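Local coordinates for uncharacterized protein (PDB 3PL0) that probably acts as a dioxygenase of the 2-oxoglutarate/iron family, built on the double-stranded beta-helix (cupin) fold, at residues Q17-R20 and F24-L27; T34-P39 and L124-E129; M45-W50 and Q205-L210; H219-L224 and A236-L241. All coordinates share one frame; numbering follows the deposited sequence.

Contact 1. Residues Q17-R20 and F24-L27; sequences QRLR and FCVL
Leu19 meets Phe24 at the backbone and not at the ring: its CD2 lies 3.6 Å from Phe24 CA, while the phenyl group, whose CB leaves the chain away from the helix, sets neither a face nor an edge against residues 17-20. The ring packs instead on Leu210 and Leu212 of strand 209-213 and on Met2. The guanidinium of Arg18 also points out of the contact. Arg18's side chain touches only at its root, Arg18 CB lying 3.8 Å from Cys25 CB, and the bend at chi2 (-87°) then swings the guanidinium off to a salt bridge from NE to Asp5. Cys25 turns to the helix. Its SG sits between the backbone N and the carbonyl carbon (chi1 68°), which brings the sulfur alongside Leu19, 4.1 Å from CG and 4.2 Å from CD1. Leu19 therefore forks over two residues, one methyl on the Phe24 backbone and the other beside the sulfur. Cutting Leu19 back to alanine is likely to open a gap over Phe24 CA and leave Cys25 SG without this apolar neighbour in a buried spot. Helix 12-22 ends and strand 24-27 starts almost at once, packed against the helix's last turns. That strand runs antiparallel to strand 209-213, with backbone hydrogen bonds from Cys25 to Leu211 and from Leu27 to Val209, and Leu19 also reaches Leu130 and Leu134 of helix 118-134.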
loop_
_atom_site.group_PDB
_atom_site.type_symbol
_atom_site.label_atom_id
_atom_site.label_comp_id
_atom_site.label_asym_id
_atom_site.label_seq_id
_atom_site.Cartn_x
_atom_site.Cartn_y
_atom_site.Cartn_z
ATOM N N GLN A 17 12.167 15.103 -4.203
ATOM C CA GLN A 17 13.623 14.998 -4.325
ATOM C C GLN A 17 14.059 13.646 -3.759
ATOM O O GLN A 17 14.927 12.977 -4.317
ATOM C CB GLN A 17 14.328 16.149 -3.610
ATOM C CG GLN A 17 14.070 17.545 -4.224
ATOM C CD GLN A 17 15.050 17.919 -5.279
ATOM O OE1 GLN A 17 15.738 17.058 -5.855
ATOM N NE2 GLN A 17 15.187 19.232 -5.507
ATOM N N ARG A 18 13.437 13.254 -2.658
ATOM C CA ARG A 18 13.759 11.984 -1.997
ATOM C C ARG A 18 13.453 10.778 -2.917
ATOM O O ARG A 18 14.254 9.881 -3.061
ATOM C CB ARG A 18 12.957 11.852 -0.701
ATOM C CG ARG A 18 13.422 12.778 0.434
ATOM C CD ARG A 18 14.573 12.145 1.279
ATOM N NE ARG A 18 14.596 12.712 2.636
ATOM C CZ ARG A 18 15.363 13.711 3.036
ATOM N NH1 ARG A 18 16.192 14.331 2.196
ATOM N NH2 ARG A 18 15.262 14.140 4.280
ATOM N N LEU A 19 12.287 10.800 -3.547
ATOM C CA LEU A 19 11.884 9.718 -4.434
ATOM C C LEU A 19 12.778 9.646 -5.630
ATOM O O LEU A 19 13.109 8.557 -6.065
ATOM C CB LEU A 19 10.434 9.898 -4.895
ATOM C CG LEU A 19 9.388 9.441 -3.887
ATOM C CD1 LEU A 19 8.054 10.122 -4.164
ATOM C CD2 LEU A 19 9.318 7.910 -3.924
ATOM N N ARG A 20 13.174 10.794 -6.187
ATOM C CA ARG A 20 14.146 10.769 -7.262
ATOM C C ARG A 20 15.480 10.196 -6.794
ATOM O O ARG A 20 16.107 9.407 -7.470
ATOM C CB ARG A 20 14.416 12.193 -7.765
ATOM C CG ARG A 20 15.398 12.260 -8.904
ATOM C CD ARG A 20 14.902 11.477 -10.121
ATOM N NE ARG A 20 15.717 11.810 -11.295
ATOM C CZ ARG A 20 16.390 10.945 -12.054
ATOM N NH1 ARG A 20 16.357 9.648 -11.822
ATOM N NH2 ARG A 20 17.080 11.395 -13.093
ATOM N N PHE A 24 12.293 6.165 -2.487
ATOM C CA PHE A 24 11.181 6.058 -1.524
ATOM C C PHE A 24 11.215 7.258 -0.609
ATOM O O PHE A 24 12.211 7.977 -0.532
ATOM C CB PHE A 24 11.235 4.779 -0.688
ATOM C CG PHE A 24 12.293 4.794 0.403
ATOM C CD1 PHE A 24 13.627 4.582 0.095
ATOM C CD2 PHE A 24 11.955 5.056 1.711
ATOM C CE1 PHE A 24 14.593 4.628 1.078
ATOM C CE2 PHE A 24 12.943 5.111 2.715
ATOM C CZ PHE A 24 14.237 4.892 2.389
ATOM N N CYS A 25 10.121 7.469 0.087
ATOM C CA CYS A 25 10.129 8.375 1.205
ATOM C C CYS A 25 8.959 8.037 2.125
ATOM O O CYS A 25 7.988 7.389 1.702
ATOM C CB CYS A 25 10.045 9.816 0.744
ATOM S SG CYS A 25 8.483 10.271 0.002
ATOM N N VAL A 26 9.058 8.501 3.360
ATOM C CA VAL A 26 8.012 8.333 4.337
ATOM C C VAL A 26 7.348 9.675 4.611
ATOM O O VAL A 26 8.048 10.635 4.892
ATOM C CB VAL A 26 8.623 7.786 5.623
ATOM C CG1 VAL A 26 7.539 7.657 6.769
ATOM C CG2 VAL A 26 9.329 6.433 5.336
ATOM N N LEU A 27 6.013 9.733 4.550
ATOM C CA LEU A 27 5.258 10.911 4.981
ATOM C C LEU A 27 4.695 10.624 6.380
ATOM O O LEU A 27 3.965 9.633 6.581
ATOM C CB LEU A 27 4.084 11.201 4.029
ATOM C CG LEU A 27 4.415 11.331 2.541
ATOM C CD1 LEU A 27 3.124 11.594 1.805
ATOM C CD2 LEU A 27 5.422 12.498 2.292
#

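Contact 2. Residues T34-P39 and L124-E129; sequences TLTGMP and LVALGE
Thr36 and Ala126, the nearest pair of the two segments, lie 5.5 Å apart, CA to CA, just where helix 29-36 ends and Gly37 takes a positive phi (64°) to leave it. This is helix-helix packing on the outside of a double-stranded beta-helix. Ala126 CB is met by three atoms of the other segment: Thr36 CG2 at 3.8 Å, the backbone carbonyl Leu35 O at 3.9 Å and Leu35 CG at 4.1 Å. With a methyl as the whole side chain, the backbone of helix 29-36 can come right up to helix 118-134. Leu35 projects to one side of that point. Its CG stands opposite the backbone N (chi1 -173°), sending CD2 across to Leu127 CD2, and the two leucines cross at about a right angle, touching by these methyls alone. Leu127 also packs on Leu243 and Tyr245 of strand 237-246, and so links the helix pair to the large sheet, while Leu35 goes on to touch Leu130 one turn further along helix 118-134. Thr36 divides its two branches. CG2 faces the alanine, and OG1 turns back into its own helix, hydrogen-bonded to Leu32 O. Thr36 OG1 also takes a weak hydrogen bond from the backbone Met38 N of a selenomethionine, 3.3 Å long and bent to 145° at the hydrogen.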
loop_
_atom_site.group_PDB
_atom_site.type_symbol
_atom_site.label_atom_id
_atom_site.label_comp_id
_atom_site.label_asym_id
_atom_site.label_seq_id
_atom_site.Cartn_x
_atom_site.Cartn_y
_atom_site.Cartn_z
ATOM N N THR A 34 -1.000 17.767 5.255
ATOM C CA THR A 34 -0.560 18.888 4.454
ATOM C C THR A 34 -0.649 18.559 2.965
ATOM O O THR A 34 -1.163 19.366 2.210
ATOM C CB THR A 34 0.862 19.342 4.859
ATOM O OG1 THR A 34 0.832 19.709 6.238
ATOM C CG2 THR A 34 1.310 20.547 4.050
ATOM N N LEU A 35 -0.197 17.368 2.550
ATOM C CA LEU A 35 -0.206 17.004 1.140
ATOM C C LEU A 35 -1.621 16.958 0.609
ATOM O O LEU A 35 -1.901 17.411 -0.525
ATOM C CB LEU A 35 0.423 15.635 0.906
ATOM C CG LEU A 35 0.608 15.238 -0.561
ATOM C CD1 LEU A 35 1.737 16.118 -1.223
ATOM C CD2 LEU A 35 0.904 13.788 -0.658
ATOM N N THR A 36 -2.509 16.354 1.390
ATOM C CA THR A 36 -3.825 16.070 0.859
ATOM C C THR A 36 -4.804 17.207 1.097
ATOM O O THR A 36 -5.865 17.196 0.555
ATOM C CB THR A 36 -4.402 14.793 1.485
ATOM O OG1 THR A 36 -4.522 14.985 2.898
ATOM C CG2 THR A 36 -3.512 13.556 1.175
ATOM N N GLY A 37 -4.474 18.143 1.976
ATOM C CA GLY A 37 -5.420 19.144 2.462
ATOM C C GLY A 37 -6.615 18.653 3.267
ATOM O O GLY A 37 -7.606 19.357 3.373
HETATM N N MSE A 38 -6.505 17.471 3.851
HETATM C CA MSE A 38 -7.560 16.810 4.622
HETATM C C MSE A 38 -6.998 16.591 6.008
HETATM O O MSE A 38 -5.886 16.095 6.141
HETATM C CB MSE A 38 -7.804 15.403 4.122
HETATM C CG MSE A 38 -8.682 15.221 2.972
HETATM SE SE MSE A 38 -10.519 15.467 3.468
HETATM C CE MSE A 38 -10.533 17.118 2.465
ATOM N N PRO A 39 -7.774 16.910 7.042
ATOM C CA PRO A 39 -7.331 16.666 8.406
ATOM C C PRO A 39 -7.421 15.184 8.798
ATOM O O PRO A 39 -8.215 14.419 8.239
ATOM C CB PRO A 39 -8.274 17.537 9.227
ATOM C CG PRO A 39 -9.518 17.581 8.441
ATOM C CD PRO A 39 -9.048 17.642 6.997
ATOM N N LEU A 124 -6.130 9.330 -2.819
ATOM C CA LEU A 124 -5.713 8.800 -4.110
ATOM C C LEU A 124 -5.254 9.878 -5.096
ATOM O O LEU A 124 -4.317 9.663 -5.849
ATOM C CB LEU A 124 -6.778 7.930 -4.764
ATOM C CG LEU A 124 -6.876 6.491 -4.280
ATOM C CD1 LEU A 124 -7.128 6.386 -2.721
ATOM C CD2 LEU A 124 -7.984 5.771 -5.113
ATOM N N VAL A 125 -5.927 11.019 -5.102
ATOM C CA VAL A 125 -5.618 12.083 -6.041
ATOM C C VAL A 125 -4.264 12.729 -5.742
ATOM O O VAL A 125 -3.451 12.910 -6.653
ATOM C CB VAL A 125 -6.748 13.142 -6.082
ATOM C CG1 VAL A 125 -6.305 14.462 -6.802
ATOM C CG2 VAL A 125 -7.985 12.555 -6.792
ATOM N N ALA A 126 -4.032 13.084 -4.486
ATOM C CA ALA A 126 -2.818 13.809 -4.078
ATOM C C ALA A 126 -1.588 12.974 -4.375
ATOM O O ALA A 126 -0.573 13.497 -4.881
ATOM C CB ALA A 126 -2.856 14.187 -2.563
ATOM N N LEU A 127 -1.698 11.681 -4.101
ATOM C CA LEU A 127 -0.586 10.763 -4.348
ATOM C C LEU A 127 -0.345 10.581 -5.859
ATOM O O LEU A 127 0.797 10.534 -6.317
ATOM C CB LEU A 127 -0.811 9.405 -3.670
ATOM C CG LEU A 127 -0.860 9.396 -2.134
ATOM C CD1 LEU A 127 -1.315 8.023 -1.719
ATOM C CD2 LEU A 127 0.529 9.757 -1.555
ATOM N N GLY A 128 -1.415 10.501 -6.631
ATOM C CA GLY A 128 -1.293 10.468 -8.110
ATOM C C GLY A 128 -0.626 11.705 -8.686
ATOM O O GLY A 128 0.189 11.606 -9.624
ATOM N N GLU A 129 -0.989 12.875 -8.150
ATOM C CA GLU A 129 -0.437 14.146 -8.605
ATOM C C GLU A 129 1.042 14.214 -8.284
ATOM O O GLU A 129 1.859 14.638 -9.106
ATOM C CB GLU A 129 -1.179 15.324 -7.958
ATOM C CG GLU A 129 -2.498 15.667 -8.637
ATOM C CD GLU A 129 -3.392 16.590 -7.792
ATOM O OE1 GLU A 129 -3.059 16.825 -6.610
ATOM O OE2 GLU A 129 -4.449 17.077 -8.290
#

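Contact 3. Residues M45-W50 and Q205-L210; sequences MMLPYW and QPWTVL
Trp207 reaches Met46 and Leu47 with the far rim of its indole. From CB, the first torsion (chi1 -48°) sets CG opposite the carbonyl carbon and carries the ring out from the turn. NE1, on the five-membered ring, is taken by Asp44 OD1, a hydrogen bond that fixes how the indole is turned. Beyond it Trp207 CZ2 meets the Leu47 isobutyl group, 3.9 Å from Leu47 CD2, which approaches obliquely. Trp207 CH2 is next, 3.9 Å from Met46 CE and 4.2 Å from Met46 SE, and Trp207 CZ3 lies 4.1 Å from Met46 CE. That methyl comes in at the ring edge, near its plane, while Met46 SE, of a selenomethionine, makes an oblique Met-aromatic contact, 5.2 Å from the centroid of the Trp207 six-membered ring. Replacing Trp207 by alanine would probably leave Asp44 OD1 without this donor and open a gap between Met46, Leu47 and the sheet. Trp207 itself has a positive phi (72°) in a turn whose first carbonyl, Gln205 O, accepts from both Thr208 N and Thr208 OG1. It is a type II beta turn leading into strand 209-213 of the double-stranded beta-helix, its tryptophan plugged against the segment after helix 40-44.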
loop_
_atom_site.group_PDB
_atom_site.type_symbol
_atom_site.label_atom_id
_atom_site.label_comp_id
_atom_site.label_asym_id
_atom_site.label_seq_id
_atom_site.Cartn_x
_atom_site.Cartn_y
_atom_site.Cartn_z
HETATM N N MSE A 45 -12.352 8.413 9.358
HETATM C CA MSE A 45 -13.639 7.911 8.862
HETATM C C MSE A 45 -13.525 6.567 8.151
HETATM O O MSE A 45 -14.504 5.829 8.048
HETATM C CB MSE A 45 -14.266 8.938 7.907
HETATM C CG MSE A 45 -14.676 10.248 8.603
HETATM SE SE MSE A 45 -16.006 9.999 10.032
HETATM C CE MSE A 45 -17.433 9.179 8.983
HETATM N N MSE A 46 -12.329 6.251 7.668
HETATM C CA MSE A 46 -12.089 5.039 6.924
HETATM C C MSE A 46 -11.829 3.858 7.830
HETATM O O MSE A 46 -11.971 2.725 7.405
HETATM C CB MSE A 46 -10.870 5.221 6.011
HETATM C CG MSE A 46 -11.113 6.160 4.799
HETATM SE SE MSE A 46 -9.436 6.601 3.857
HETATM C CE MSE A 46 -8.759 4.889 3.936
ATOM N N LEU A 47 -11.413 4.117 9.065
ATOM C CA LEU A 47 -11.000 3.037 9.967
ATOM C C LEU A 47 -12.065 1.933 10.235
ATOM O O LEU A 47 -11.733 0.762 10.297
ATOM C CB LEU A 47 -10.495 3.614 11.285
ATOM C CG LEU A 47 -9.292 4.532 11.262
ATOM C CD1 LEU A 47 -9.111 5.275 12.622
ATOM C CD2 LEU A 47 -8.044 3.739 10.905
ATOM N N PRO A 48 -13.351 2.295 10.361
ATOM C CA PRO A 48 -14.251 1.179 10.635
ATOM C C PRO A 48 -14.340 0.090 9.544
ATOM O O PRO A 48 -14.753 -1.059 9.861
ATOM C CB PRO A 48 -15.606 1.863 10.851
ATOM C CG PRO A 48 -15.263 3.257 11.280
ATOM C CD PRO A 48 -13.986 3.603 10.619
ATOM N N TYR A 49 -13.941 0.399 8.308
ATOM C CA TYR A 49 -14.010 -0.571 7.220
ATOM C C TYR A 49 -12.996 -1.675 7.381
ATOM O O TYR A 49 -13.209 -2.767 6.904
ATOM C CB TYR A 49 -13.894 0.114 5.842
ATOM C CG TYR A 49 -15.049 1.066 5.658
ATOM C CD1 TYR A 49 -16.303 0.593 5.314
ATOM C CD2 TYR A 49 -14.913 2.422 5.972
ATOM C CE1 TYR A 49 -17.389 1.463 5.202
ATOM C CE2 TYR A 49 -15.969 3.293 5.876
ATOM C CZ TYR A 49 -17.223 2.798 5.495
ATOM O OH TYR A 49 -18.276 3.672 5.384
ATOM N N TRP A 50 -11.905 -1.413 8.093
ATOM C CA TRP A 50 -10.959 -2.482 8.431
ATOM C C TRP A 50 -11.556 -3.539 9.410
ATOM O O TRP A 50 -10.953 -4.560 9.613
ATOM C CB TRP A 50 -9.623 -1.918 8.960
ATOM C CG TRP A 50 -8.702 -1.651 7.861
ATOM C CD1 TRP A 50 -7.670 -2.427 7.481
ATOM C CD2 TRP A 50 -8.770 -0.577 6.913
ATOM N NE1 TRP A 50 -7.069 -1.915 6.360
ATOM C CE2 TRP A 50 -7.723 -0.772 5.995
ATOM C CE3 TRP A 50 -9.586 0.556 6.781
ATOM C CZ2 TRP A 50 -7.465 0.109 4.943
ATOM C CZ3 TRP A 50 -9.351 1.424 5.720
ATOM C CH2 TRP A 50 -8.281 1.185 4.810
ATOM N N GLN A 205 2.427 4.964 13.606
ATOM C CA GLN A 205 1.381 5.985 13.753
ATOM C C GLN A 205 0.420 5.916 12.584
ATOM O O GLN A 205 0.826 6.002 11.433
ATOM C CB GLN A 205 1.974 7.390 13.875
ATOM C CG GLN A 205 2.847 7.606 15.115
ATOM C CD GLN A 205 2.161 7.184 16.401
ATOM O OE1 GLN A 205 2.765 6.512 17.248
ATOM N NE2 GLN A 205 0.892 7.554 16.550
ATOM N N PRO A 206 -0.881 5.761 12.867
ATOM C CA PRO A 206 -1.803 5.700 11.756
ATOM C C PRO A 206 -1.670 6.867 10.811
ATOM O O PRO A 206 -1.393 7.980 11.239
ATOM C CB PRO A 206 -3.157 5.706 12.435
ATOM C CG PRO A 206 -2.909 5.001 13.718
ATOM C CD PRO A 206 -1.554 5.458 14.147
ATOM N N TRP A 207 -1.838 6.580 9.528
ATOM C CA TRP A 207 -1.714 7.539 8.435
ATOM C C TRP A 207 -0.271 7.939 8.179
ATOM O O TRP A 207 -0.031 8.936 7.507
ATOM C CB TRP A 207 -2.636 8.762 8.643
ATOM C CG TRP A 207 -3.972 8.291 8.986
ATOM C CD1 TRP A 207 -4.609 8.434 10.180
ATOM C CD2 TRP A 207 -4.813 7.509 8.173
ATOM N NE1 TRP A 207 -5.814 7.814 10.144
ATOM C CE2 TRP A 207 -5.968 7.236 8.919
ATOM C CE3 TRP A 207 -4.757 7.077 6.851
ATOM C CZ2 TRP A 207 -7.006 6.511 8.410
ATOM C CZ3 TRP A 207 -5.793 6.361 6.353
ATOM C CH2 TRP A 207 -6.896 6.077 7.114
ATOM N N THR A 208 0.689 7.144 8.672
ATOM C CA THR A 208 2.019 7.229 8.153
ATOM C C THR A 208 1.990 6.540 6.784
ATOM O O THR A 208 1.409 5.457 6.649
ATOM C CB THR A 208 3.087 6.569 9.074
ATOM O OG1 THR A 208 2.995 7.126 10.402
ATOM C CG2 THR A 208 4.499 6.817 8.475
ATOM N N VAL A 209 2.585 7.181 5.776
ATOM C CA VAL A 209 2.626 6.643 4.411
ATOM C C VAL A 209 4.034 6.422 3.838
ATOM O O VAL A 209 4.876 7.291 3.864
ATOM C CB VAL A 209 1.794 7.501 3.478
ATOM C CG1 VAL A 209 1.693 6.822 2.134
ATOM C CG2 VAL A 209 0.416 7.708 4.105
ATOM N N LEU A 210 4.265 5.222 3.298
ATOM C CA LEU A 210 5.489 4.911 2.609
ATOM C C LEU A 210 5.210 5.026 1.124
ATOM O O LEU A 210 4.399 4.271 0.598
ATOM C CB LEU A 210 5.943 3.483 2.942
ATOM C CG LEU A 210 7.111 2.864 2.154
ATOM C CD1 LEU A 210 8.360 3.692 2.373
ATOM C CD2 LEU A 210 7.310 1.401 2.577
#

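Contact 4. Residues H219-L224 and A236-L241; sequences HESTPL and AHRDTL
Leu224 and Arg238 cross at about a right angle, the leucine fork lying against the aliphatic shaft, from Arg238 CB to Arg238 CD. Leu224 CD2 lies 3.7 Å from Arg238 CD, and Leu224 CD1 lies 3.8 Å from Arg238 CB, so the contact is made with the aliphatic part of the arginine and not with its charge. Arg238 runs extended from CG to NE, its CG opposite the backbone N (chi1 175°), and this straight shaft carries the guanidinium past the leucine toward Ser221. Ser221 OG stands 4.2 Å from Arg238 NH1, obliquely to the guanidinium and too far for a hydrogen bond. One face of that group has Thr240 CG2, from the same strand, 3.6 Å above it, set toward the rim. At the start of the other segment His219 lies beside His166 and bonds by NE2 to Asp168, consistent with the His-X-Asp...His iron-binding motif of this family. Strand 217-226 belongs to a three-stranded sheet and strand 237-246 to the large one, so these side chains bridge two sheets. Arg238 also touches Phe177 of strand 172-181 and Thr188 of strand 183-192, while Leu224 packs on Ile151 of strand 141-152.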
loop_
_atom_site.group_PDB
_atom_site.type_symbol
_atom_site.label_atom_id
_atom_site.label_comp_id
_atom_site.label_asym_id
_atom_site.label_seq_id
_atom_site.Cartn_x
_atom_site.Cartn_y
_atom_site.Cartn_z
ATOM N N HIS A 219 10.745 -4.040 -1.525
ATOM C CA HIS A 219 10.366 -3.884 -0.135
ATOM C C HIS A 219 9.727 -5.155 0.411
ATOM O O HIS A 219 9.503 -6.141 -0.325
ATOM C CB HIS A 219 9.456 -2.661 0.010
ATOM C CG HIS A 219 8.114 -2.843 -0.631
ATOM N ND1 HIS A 219 6.973 -3.158 0.089
ATOM C CD2 HIS A 219 7.743 -2.816 -1.934
ATOM C CE1 HIS A 219 5.955 -3.301 -0.747
ATOM N NE2 HIS A 219 6.392 -3.081 -1.979
ATOM N N GLU A 220 9.474 -5.154 1.711
ATOM C CA GLU A 220 8.991 -6.346 2.412
ATOM C C GLU A 220 8.587 -5.899 3.769
ATOM O O GLU A 220 8.874 -4.762 4.173
ATOM C CB GLU A 220 10.089 -7.439 2.483
ATOM C CG GLU A 220 11.287 -7.043 3.355
ATOM C CD GLU A 220 12.374 -8.063 3.424
ATOM O OE1 GLU A 220 12.582 -8.819 2.453
ATOM O OE2 GLU A 220 13.110 -8.024 4.430
ATOM N N SER A 221 7.924 -6.772 4.524
ATOM C CA SER A 221 7.784 -6.510 5.935
ATOM C C SER A 221 7.937 -7.798 6.684
ATOM O O SER A 221 7.574 -8.858 6.180
ATOM C CB SER A 221 6.474 -5.836 6.285
ATOM O OG SER A 221 5.423 -6.686 6.011
ATOM N N THR A 222 8.439 -7.703 7.907
ATOM C CA THR A 222 8.683 -8.882 8.703
ATOM C C THR A 222 7.406 -9.445 9.314
ATOM O O THR A 222 6.454 -8.728 9.524
ATOM C CB THR A 222 9.681 -8.595 9.795
ATOM O OG1 THR A 222 9.099 -7.704 10.742
ATOM C CG2 THR A 222 10.994 -8.021 9.147
ATOM N N PRO A 223 7.398 -10.737 9.615
ATOM C CA PRO A 223 6.186 -11.346 10.194
ATOM C C PRO A 223 5.752 -10.698 11.524
ATOM O O PRO A 223 6.578 -10.135 12.279
ATOM C CB PRO A 223 6.605 -12.811 10.442
ATOM C CG PRO A 223 7.785 -13.028 9.623
ATOM C CD PRO A 223 8.494 -11.709 9.462
ATOM N N LEU A 224 4.461 -10.763 11.796
ATOM C CA LEU A 224 3.905 -10.321 13.071
ATOM C C LEU A 224 4.159 -11.384 14.121
ATOM O O LEU A 224 4.295 -12.533 13.800
ATOM C CB LEU A 224 2.401 -10.028 12.982
ATOM C CG LEU A 224 1.951 -9.106 11.864
ATOM C CD1 LEU A 224 0.442 -9.024 11.898
ATOM C CD2 LEU A 224 2.608 -7.759 12.020
ATOM N N ALA A 236 -4.937 -9.138 18.002
ATOM C CA ALA A 236 -3.571 -9.071 17.576
ATOM C C ALA A 236 -3.535 -9.043 16.049
ATOM O O ALA A 236 -3.568 -10.075 15.407
ATOM C CB ALA A 236 -2.790 -10.264 18.147
ATOM N N HIS A 237 -3.467 -7.852 15.471
ATOM C CA HIS A 237 -3.453 -7.717 14.015
ATOM C C HIS A 237 -2.769 -6.426 13.553
ATOM O O HIS A 237 -2.460 -5.534 14.355
ATOM C CB HIS A 237 -4.897 -7.708 13.510
ATOM C CG HIS A 237 -5.730 -6.632 14.127
ATOM N ND1 HIS A 237 -6.694 -6.888 15.079
ATOM C CD2 HIS A 237 -5.714 -5.286 13.958
ATOM C CE1 HIS A 237 -7.243 -5.748 15.466
ATOM N NE2 HIS A 237 -6.657 -4.760 14.810
ATOM N N ARG A 238 -2.529 -6.350 12.251
ATOM C CA ARG A 238 -1.974 -5.137 11.637
ATOM C C ARG A 238 -2.793 -4.826 10.383
ATOM O O ARG A 238 -3.047 -5.717 9.545
ATOM C CB ARG A 238 -0.505 -5.348 11.298
ATOM C CG ARG A 238 0.166 -4.205 10.542
ATOM C CD ARG A 238 1.646 -4.469 10.528
ATOM N NE ARG A 238 2.433 -3.423 9.879
ATOM C CZ ARG A 238 2.771 -3.403 8.598
ATOM N NH1 ARG A 238 2.403 -4.355 7.782
ATOM N NH2 ARG A 238 3.547 -2.452 8.143
ATOM N N ASP A 239 -3.116 -3.554 10.240
ATOM C CA ASP A 239 -3.912 -2.998 9.176
ATOM C C ASP A 239 -3.101 -2.049 8.344
ATOM O O ASP A 239 -2.451 -1.162 8.886
ATOM C CB ASP A 239 -5.071 -2.180 9.776
ATOM C CG ASP A 239 -6.048 -3.055 10.587
ATOM O OD1 ASP A 239 -6.139 -4.245 10.280
ATOM O OD2 ASP A 239 -6.724 -2.543 11.491
ATOM N N THR A 240 -3.189 -2.234 7.025
ATOM C CA THR A 240 -2.525 -1.408 6.029
ATOM C C THR A 240 -3.478 -1.204 4.833
ATOM O O THR A 240 -4.540 -1.905 4.668
ATOM C CB THR A 240 -1.254 -2.081 5.510
ATOM O OG1 THR A 240 -1.527 -3.441 5.143
ATOM C CG2 THR A 240 -0.140 -2.053 6.522
ATOM N N LEU A 241 -3.108 -0.240 4.002
ATOM C CA LEU A 241 -3.735 0.002 2.711
ATOM C C LEU A 241 -2.658 0.104 1.673
ATOM O O LEU A 241 -1.833 1.007 1.778
ATOM C CB LEU A 241 -4.477 1.320 2.735
ATOM C CG LEU A 241 -5.112 1.749 1.411
ATOM C CD1 LEU A 241 -6.182 0.749 0.906
ATOM C CD2 LEU A 241 -5.706 3.136 1.611
#

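In the fold
Contacts 1 and 2 follow each other along the chain, and contact 4 comes after all the rest; contact 3 crosses contact 2, its segments alternating with those of the helix pair. Contacts 1, 3 and 4 all reach the large antiparallel sheet. Contact 1 joins contact 3 through neighbouring strands 24-27 and 209-213, and touches contact 2 where Leu27 CD1 lies 4.0 Å from Leu35 CD2. Contacts 3 and 4, with centres about 13 Å apart, meet through Trp50 NE1 and Thr240 O, 3.0 Å apart. Contacts 2 and 4, about 23 Å apart between centres, lie on opposite sides of the chain's centre: helical packing outside the double-stranded beta-helix, sheet-to-sheet packing within it.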